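PDB 6EVS: N-deoxyribosyltransferase, which catalyses the transfer of 2'-deoxyribose between nucleobases, a reaction useful for the synthesis of modified nucleosides. Local coordinates for residues 95-100 against 125-130. Numbering follows the deposited sequence.
Sequences PVMLFS and ENYDFA
M97 reaches out from strand 96-99 and sets its methyl group at the mouth of the corner that the Y127 and F129 rings make, touching the near side of each. The CE atom meets both rings obliquely: it lies 3.3 Å from CD2 of Y127 and 3.4 Å from CE2 of F129. The sulfur also approaches F129, with SD 3.8 Å from its CE2. SD is 4.8 Å from the centroid of the F129 ring and 5.1 Å from that of Y127, so both pairs count as Met-aromatic contacts. The side chain of M97 runs out almost straight through chi2 (158°) and then bends at chi3 (99°), which turns the methyl into the corner. The two rings meet with CD2 of Y127 3.9 Å above the plane of F129, offset toward the rim, and CD1 of F129 at the edge of Y127, in its plane. In the fold, 96-99 belongs to the parallel sheet of the nucleoside 2-deoxyribosyltransferase family, and the segment 125-130, which takes in part of helix 121-126 and the loop that follows, lies against that sheet through Y127 and F129, with no hydrogen bond between the two segments. F118 of the neighbouring strand meets Y127 edge-to-face, and I68 of the strand on the other side touches both M97 and F129. The phenol of Y127 is tied down separately, its OH hydrogen-bonded to the backbone O of P133.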
loop_
_atom_site.group_PDB
_atom_site.type_symbol
_atom_site.label_atom_id
_atom_site.label_comp_id
_atom_site.label_asym_id
_atom_site.label_seq_id
_atom_site.Cartn_x
_atom_site.Cartn_y
_atom_site.Cartn_z
ATOM N N PRO A 95 -9.477 -8.912 5.038
ATOM C CA PRO A 95 -9.745 -9.653 6.280
ATOM C C PRO A 95 -9.451 -11.136 6.069
ATOM O O PRO A 95 -9.822 -11.719 5.047
ATOM C CB PRO A 95 -11.227 -9.387 6.541
ATOM C CG PRO A 95 -11.426 -7.965 6.003
ATOM C CD PRO A 95 -10.594 -8.010 4.689
ATOM N N VAL A 96 -8.733 -11.732 7.010
ATOM C CA VAL A 96 -8.367 -13.141 6.916
ATOM C C VAL A 96 -9.273 -13.955 7.825
ATOM O O VAL A 96 -9.356 -13.689 9.027
ATOM C CB VAL A 96 -6.889 -13.370 7.275
ATOM C CG1 VAL A 96 -6.633 -14.859 7.469
ATOM C CG2 VAL A 96 -5.992 -12.810 6.202
ATOM N N MET A 97 -9.943 -14.952 7.249
ATOM C CA MET A 97 -10.633 -15.981 8.004
ATOM C C MET A 97 -9.855 -17.288 7.908
ATOM O O MET A 97 -9.299 -17.619 6.857
ATOM C CB MET A 97 -12.068 -16.193 7.514
ATOM C CG MET A 97 -13.023 -15.009 7.838
ATOM S SD MET A 97 -14.410 -15.081 6.711
ATOM C CE MET A 97 -15.737 -15.851 7.571
ATOM N N LEU A 98 -9.817 -18.034 9.005
ATOM C CA LEU A 98 -9.003 -19.238 9.060
ATOM C C LEU A 98 -9.828 -20.378 9.631
ATOM O O LEU A 98 -10.564 -20.202 10.609
ATOM C CB LEU A 98 -7.733 -19.005 9.896
ATOM C CG LEU A 98 -6.605 -20.033 9.769
ATOM C CD1 LEU A 98 -5.906 -19.894 8.427
ATOM C CD2 LEU A 98 -5.606 -19.896 10.913
ATOM N N PHE A 99 -9.707 -21.542 9.001
ATOM C CA PHE A 99 -10.349 -22.764 9.445
ATOM C C PHE A 99 -9.260 -23.790 9.731
ATOM O O PHE A 99 -8.395 -24.034 8.885
ATOM C CB PHE A 99 -11.336 -23.294 8.391
ATOM C CG PHE A 99 -12.053 -24.555 8.819
ATOM C CD1 PHE A 99 -11.534 -25.794 8.514
ATOM C CD2 PHE A 99 -13.242 -24.490 9.532
ATOM C CE1 PHE A 99 -12.180 -26.956 8.924
ATOM C CE2 PHE A 99 -13.895 -25.651 9.940
ATOM C CZ PHE A 99 -13.368 -26.877 9.631
ATOM N N SER A 100 -9.284 -24.382 10.917
ATOM C CA SER A 100 -8.276 -25.403 11.226
ATOM C C SER A 100 -8.962 -26.741 11.455
ATOM O O SER A 100 -9.714 -26.887 12.439
ATOM C CB SER A 100 -7.429 -25.005 12.443
ATOM O OG SER A 100 -6.513 -26.029 12.817
ATOM N N GLU A 125 -21.112 -21.330 8.840
ATOM C CA GLU A 125 -22.418 -21.184 8.209
ATOM C C GLU A 125 -23.260 -20.113 8.888
ATOM O O GLU A 125 -24.116 -19.503 8.236
ATOM C CB GLU A 125 -23.149 -22.525 8.197
ATOM C CG GLU A 125 -22.708 -23.386 7.023
ATOM C CD GLU A 125 -22.779 -24.871 7.304
ATOM O OE1 GLU A 125 -22.089 -25.627 6.589
ATOM O OE2 GLU A 125 -23.520 -25.283 8.223
ATOM N N ASN A 126 -23.020 -19.856 10.174
ATOM C CA ASN A 126 -23.756 -18.841 10.917
ATOM C C ASN A 126 -23.032 -17.499 11.005
ATOM O O ASN A 126 -23.619 -16.536 11.503
ATOM C CB ASN A 126 -24.059 -19.346 12.330
ATOM C CG ASN A 126 -25.016 -20.522 12.331
ATOM O OD1 ASN A 126 -25.909 -20.613 11.485
ATOM N ND2 ASN A 126 -24.836 -21.431 13.285
ATOM N N TYR A 127 -21.787 -17.414 10.535
ATOM C CA TYR A 127 -21.024 -16.171 10.604
ATOM C C TYR A 127 -21.684 -15.071 9.774
ATOM O O TYR A 127 -22.165 -15.313 8.662
ATOM C CB TYR A 127 -19.600 -16.420 10.105
ATOM C CG TYR A 127 -18.659 -15.254 10.270
ATOM C CD1 TYR A 127 -18.102 -14.950 11.512
ATOM C CD2 TYR A 127 -18.320 -14.453 9.177
ATOM C CE1 TYR A 127 -17.225 -13.880 11.657
ATOM C CE2 TYR A 127 -17.443 -13.392 9.314
ATOM C CZ TYR A 127 -16.902 -13.105 10.553
ATOM O OH TYR A 127 -16.033 -12.042 10.679
ATOM N N ASP A 128 -21.693 -13.848 10.310
ATOM C CA ASP A 128 -22.267 -12.702 9.605
ATOM C C ASP A 128 -21.182 -12.081 8.731
ATOM O O ASP A 128 -20.392 -11.256 9.195
ATOM C CB ASP A 128 -22.838 -11.688 10.591
ATOM C CG ASP A 128 -23.731 -10.655 9.914
ATOM O OD1 ASP A 128 -23.572 -10.418 8.695
ATOM O OD2 ASP A 128 -24.595 -10.079 10.603
ATOM N N PHE A 129 -21.155 -12.476 7.455
ATOM C CA PHE A 129 -20.176 -11.951 6.509
ATOM C C PHE A 129 -20.407 -10.473 6.207
ATOM O O PHE A 129 -19.461 -9.759 5.849
ATOM C CB PHE A 129 -20.235 -12.746 5.200
ATOM C CG PHE A 129 -19.571 -14.083 5.263
ATOM C CD1 PHE A 129 -20.225 -15.168 5.827
ATOM C CD2 PHE A 129 -18.301 -14.266 4.741
ATOM C CE1 PHE A 129 -19.618 -16.420 5.866
ATOM C CE2 PHE A 129 -17.694 -15.507 4.769
ATOM C CZ PHE A 129 -18.349 -16.586 5.340
ATOM N N ALA A 130 -21.651 -10.005 6.323
ATOM C CA ALA A 130 -21.958 -8.611 6.012
ATOM C C ALA A 130 -21.268 -7.658 6.985
ATOM O O ALA A 130 -20.626 -6.687 6.567
ATOM C CB ALA A 130 -23.473 -8.393 6.032
#